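Local atomic coordinates of extracellular solute-binding protein, family 1 (Bifidobacterium longum subsp. infantis ATCC 15697, PDB entry 3OMB), a protein that probably binds an extracellular solute, likely a carbohydrate, for uptake by an ABC transporter, and carries a bound magnesium ion. Residues G113-N127 against S357-N371. Numbering follows the deposited sequence.
Sequences GMFEDLSKDLDKLPN and SSHAANKDAALKLAN
Glu116 and Lys363 meet in a salt bridge midway along a contact within one lobe of this periplasmic-binding-protein-like fold, where the 3-10 segment 118-124 lies against the helix that begins at Lys363. Just after strand 352-356 a single beta bridge joins Phe115 to Ser357, and Ser358 N donates to Met114 O at 2.9 Å. With chi1 at -175° Glu116 carries CG beside the carbonyl carbon, and the bend at chi2 then brings its carboxylate across the end of Lys363 at nearly a right angle. NZ approaches OE2 to 3.0 Å from above the carboxylate plane, while CE lies against the same group. An alanine in place of this glutamate would remove the carboxylate and is likely to leave the Lys363 ammonium without its close anionic mate, since Asp121 OD1 stays 4.7 Å from NZ.

Leu367 illustrates how an apolar side chain can fill the space between two helical segments. Its CD2 packs on Leu118 CD2 at 3.8 Å, the two leucines running past each other in opposite directions, whereas Asp121 and Leu125 cross it almost perpendicularly. At the solvent-exposed margin Lys124 makes a long salt bridge to Asp364.

The far end is fastened by two asparagines whose amide planes are only 6° apart. Asn127 ND2 donates to the main-chain Asn371 O from above that carbonyl's plane, and Asn371 OD1 accepts from Asn127 N at 2.8 Å, the donor lying in the plane of the side-chain carbonyl.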
# COMPACT_ATOMS: atom_id res chain seq x y z
N GLY A 113 1.73 21.75 -20.13
CA GLY A 113 2.79 21.58 -21.11
C GLY A 113 4.14 21.08 -20.61
O GLY A 113 5.14 21.13 -21.33
N MSE A 114 4.18 20.63 -19.36
CA MSE A 114 5.43 20.12 -18.79
C MSE A 114 5.60 18.64 -19.12
O MSE A 114 6.71 18.18 -19.31
CB MSE A 114 5.44 20.35 -17.28
CG MSE A 114 6.76 19.98 -16.63
SE MSE A 114 6.98 20.73 -14.83
CE MSE A 114 6.81 22.63 -15.30
N PHE A 115 4.49 17.91 -19.18
CA PHE A 115 4.55 16.46 -19.33
C PHE A 115 3.98 16.01 -20.65
O PHE A 115 3.03 16.60 -21.15
CB PHE A 115 3.84 15.75 -18.17
CG PHE A 115 4.55 15.92 -16.85
CD1 PHE A 115 5.65 15.14 -16.53
CD2 PHE A 115 4.12 16.87 -15.93
CE1 PHE A 115 6.32 15.31 -15.32
CE2 PHE A 115 4.78 17.04 -14.72
CZ PHE A 115 5.88 16.26 -14.41
N GLU A 116 4.58 14.97 -21.21
CA GLU A 116 4.13 14.39 -22.47
C GLU A 116 2.84 13.62 -22.25
O GLU A 116 2.72 12.87 -21.27
CB GLU A 116 5.19 13.42 -22.99
CG GLU A 116 4.88 12.86 -24.36
CD GLU A 116 4.91 13.91 -25.44
OE1 GLU A 116 5.64 14.91 -25.29
OE2 GLU A 116 4.20 13.73 -26.46
N ASP A 117 1.87 13.82 -23.16
CA ASP A 117 0.68 12.98 -23.17
C ASP A 117 0.99 11.69 -23.91
O ASP A 117 0.91 11.61 -25.15
CB ASP A 117 -0.53 13.72 -23.76
CG ASP A 117 -1.79 12.85 -23.82
OD1 ASP A 117 -1.76 11.69 -23.35
OD2 ASP A 117 -2.81 13.32 -24.35
N LEU A 118 1.33 10.67 -23.13
CA LEU A 118 1.77 9.39 -23.68
C LEU A 118 0.71 8.64 -24.48
O LEU A 118 1.04 7.73 -25.24
CB LEU A 118 2.36 8.52 -22.56
CG LEU A 118 3.58 9.17 -21.92
CD1 LEU A 118 4.07 8.41 -20.69
CD2 LEU A 118 4.72 9.39 -22.92
N SER A 119 -0.56 9.02 -24.33
CA SER A 119 -1.63 8.38 -25.07
C SER A 119 -1.45 8.57 -26.57
O SER A 119 -1.87 7.73 -27.35
CB SER A 119 -3.02 8.88 -24.62
OG SER A 119 -3.32 10.17 -25.12
N LYS A 120 -0.80 9.66 -26.96
CA LYS A 120 -0.47 9.90 -28.37
C LYS A 120 0.75 9.11 -28.88
O LYS A 120 1.06 9.18 -30.07
CB LYS A 120 -0.26 11.40 -28.62
CG LYS A 120 -1.47 12.29 -28.29
CD LYS A 120 -2.71 11.94 -29.12
CE LYS A 120 -3.86 12.91 -28.87
NZ LYS A 120 -4.47 12.69 -27.53
N ASP A 121 1.43 8.38 -28.00
CA ASP A 121 2.69 7.67 -28.33
C ASP A 121 2.66 6.14 -28.09
O ASP A 121 3.74 5.51 -28.00
CB ASP A 121 3.87 8.26 -27.54
CG ASP A 121 4.03 9.77 -27.72
OD1 ASP A 121 4.03 10.25 -28.86
OD2 ASP A 121 4.16 10.49 -26.70
N LEU A 122 1.47 5.55 -27.98
CA LEU A 122 1.37 4.12 -27.60
C LEU A 122 2.02 3.14 -28.58
O LEU A 122 2.49 2.06 -28.18
CB LEU A 122 -0.07 3.72 -27.24
CG LEU A 122 -0.51 4.34 -25.90
CD1 LEU A 122 -1.96 4.01 -25.56
CD2 LEU A 122 0.44 3.92 -24.78
N ASP A 123 2.10 3.53 -29.84
CA ASP A 123 2.76 2.72 -30.86
C ASP A 123 4.27 2.57 -30.61
O ASP A 123 4.89 1.60 -31.04
CB ASP A 123 2.51 3.31 -32.25
CG ASP A 123 1.11 2.99 -32.77
OD1 ASP A 123 0.20 2.71 -31.93
OD2 ASP A 123 0.93 3.00 -34.01
N LYS A 124 4.84 3.54 -29.90
CA LYS A 124 6.23 3.46 -29.48
C LYS A 124 6.35 2.75 -28.12
O LYS A 124 7.45 2.56 -27.61
CB LYS A 124 6.85 4.87 -29.41
CG LYS A 124 7.12 5.53 -30.80
CD LYS A 124 8.07 4.68 -31.66
CE LYS A 124 8.51 5.38 -32.95
NZ LYS A 124 9.48 6.49 -32.66
N LEU A 125 5.22 2.35 -27.54
CA LEU A 125 5.20 1.70 -26.23
C LEU A 125 4.47 0.35 -26.23
O LEU A 125 3.58 0.12 -25.42
CB LEU A 125 4.62 2.65 -25.18
CG LEU A 125 5.30 4.01 -25.02
CD1 LEU A 125 4.49 4.89 -24.08
CD2 LEU A 125 6.74 3.88 -24.52
N PRO A 126 4.88 -0.56 -27.13
CA PRO A 126 4.21 -1.86 -27.21
C PRO A 126 4.17 -2.64 -25.88
O PRO A 126 3.18 -3.30 -25.60
CB PRO A 126 5.05 -2.61 -28.25
CG PRO A 126 6.36 -1.94 -28.20
CD PRO A 126 6.04 -0.51 -28.03
N ASN A 127 5.22 -2.54 -25.06
CA ASN A 127 5.23 -3.21 -23.75
C ASN A 127 4.21 -2.64 -22.77
O ASN A 127 3.66 -3.36 -21.94
CB ASN A 127 6.62 -3.19 -23.13
CG ASN A 127 7.61 -4.05 -23.91
OD1 ASN A 127 7.27 -5.14 -24.34
ND2 ASN A 127 8.84 -3.56 -24.09
N SER A 357 9.04 14.11 -19.76
CA SER A 357 9.06 15.54 -20.04
C SER A 357 8.57 15.81 -21.46
O SER A 357 9.03 15.18 -22.41
CB SER A 357 10.48 16.07 -19.88
OG SER A 357 10.56 17.44 -20.24
N SER A 358 7.63 16.73 -21.61
CA SER A 358 7.28 17.18 -22.97
C SER A 358 8.48 17.86 -23.67
O SER A 358 8.60 17.81 -24.89
CB SER A 358 6.02 18.06 -22.97
OG SER A 358 6.32 19.36 -22.47
N HIS A 359 9.40 18.42 -22.87
CA HIS A 359 10.60 19.09 -23.38
C HIS A 359 11.83 18.17 -23.51
O HIS A 359 12.96 18.66 -23.62
CB HIS A 359 10.97 20.30 -22.50
CG HIS A 359 10.08 21.49 -22.69
ND1 HIS A 359 8.78 21.53 -22.23
CD2 HIS A 359 10.31 22.70 -23.26
CE1 HIS A 359 8.24 22.70 -22.52
NE2 HIS A 359 9.15 23.43 -23.14
N ALA A 360 11.63 16.85 -23.48
CA ALA A 360 12.74 15.92 -23.60
C ALA A 360 13.60 16.28 -24.82
O ALA A 360 13.08 16.43 -25.93
CB ALA A 360 12.23 14.49 -23.69
N ALA A 361 14.89 16.44 -24.60
CA ALA A 361 15.83 16.74 -25.69
C ALA A 361 15.73 15.72 -26.83
O ALA A 361 15.58 16.09 -27.99
CB ALA A 361 17.26 16.82 -25.15
N ASN A 362 15.79 14.44 -26.47
CA ASN A 362 15.66 13.34 -27.41
C ASN A 362 14.38 12.52 -27.10
O ASN A 362 14.44 11.50 -26.42
CB ASN A 362 16.90 12.45 -27.33
CG ASN A 362 18.20 13.23 -27.50
OD1 ASN A 362 18.50 13.72 -28.59
ND2 ASN A 362 18.98 13.35 -26.41
N LYS A 363 13.23 12.98 -27.62
CA LYS A 363 11.95 12.35 -27.28
C LYS A 363 11.82 10.86 -27.68
O LYS A 363 11.36 10.04 -26.88
CB LYS A 363 10.77 13.16 -27.83
CG LYS A 363 9.46 12.81 -27.19
CD LYS A 363 8.44 13.90 -27.46
CE LYS A 363 7.14 13.30 -27.99
NZ LYS A 363 6.26 14.34 -28.62
N ASP A 364 12.24 10.51 -28.90
CA ASP A 364 12.22 9.11 -29.33
C ASP A 364 13.08 8.21 -28.44
O ASP A 364 12.66 7.11 -28.10
CB ASP A 364 12.65 8.97 -30.78
CG ASP A 364 11.57 9.40 -31.78
OD1 ASP A 364 10.48 9.87 -31.35
OD2 ASP A 364 11.82 9.26 -33.00
N ALA A 365 14.28 8.66 -28.07
CA ALA A 365 15.10 7.88 -27.13
C ALA A 365 14.40 7.72 -25.77
O ALA A 365 14.39 6.64 -25.20
CB ALA A 365 16.47 8.48 -26.97
N ALA A 366 13.76 8.79 -25.29
CA ALA A 366 13.02 8.72 -24.03
C ALA A 366 11.98 7.61 -24.11
O ALA A 366 11.88 6.79 -23.18
CB ALA A 366 12.37 10.06 -23.71
N LEU A 367 11.22 7.58 -25.21
CA LEU A 367 10.14 6.60 -25.38
C LEU A 367 10.69 5.19 -25.50
O LEU A 367 10.12 4.24 -24.98
CB LEU A 367 9.23 6.93 -26.57
CG LEU A 367 8.31 8.15 -26.35
CD1 LEU A 367 7.83 8.76 -27.68
CD2 LEU A 367 7.12 7.81 -25.47
N LYS A 368 11.83 5.08 -26.17
CA LYS A 368 12.50 3.80 -26.31
C LYS A 368 12.96 3.28 -24.94
O LYS A 368 12.84 2.09 -24.63
CB LYS A 368 13.68 3.96 -27.25
CG LYS A 368 14.13 2.68 -27.92
CD LYS A 368 15.25 2.98 -28.91
CE LYS A 368 16.12 1.73 -29.09
NZ LYS A 368 17.36 1.99 -29.88
N LEU A 369 13.48 4.17 -24.11
CA LEU A 369 13.91 3.79 -22.78
C LEU A 369 12.69 3.33 -21.95
O LEU A 369 12.75 2.30 -21.26
CB LEU A 369 14.60 4.98 -22.11
CG LEU A 369 15.10 4.81 -20.67
CD1 LEU A 369 16.01 3.61 -20.58
CD2 LEU A 369 15.90 6.04 -20.25
N ALA A 370 11.60 4.08 -22.03
CA ALA A 370 10.41 3.77 -21.27
C ALA A 370 9.83 2.42 -21.72
O ALA A 370 9.43 1.61 -20.88
CB ALA A 370 9.35 4.92 -21.41
N ASN A 371 9.83 2.16 -23.02
CA ASN A 371 9.28 0.91 -23.49
C ASN A 371 10.12 -0.27 -22.97
O ASN A 371 9.57 -1.30 -22.58
CB ASN A 371 9.16 0.88 -25.01
CG ASN A 371 8.55 -0.42 -25.51
OD1 ASN A 371 7.41 -0.76 -25.17
ND2 ASN A 371 9.32 -1.17 -26.30
O HOH W 1 10.91 5.86 -29.73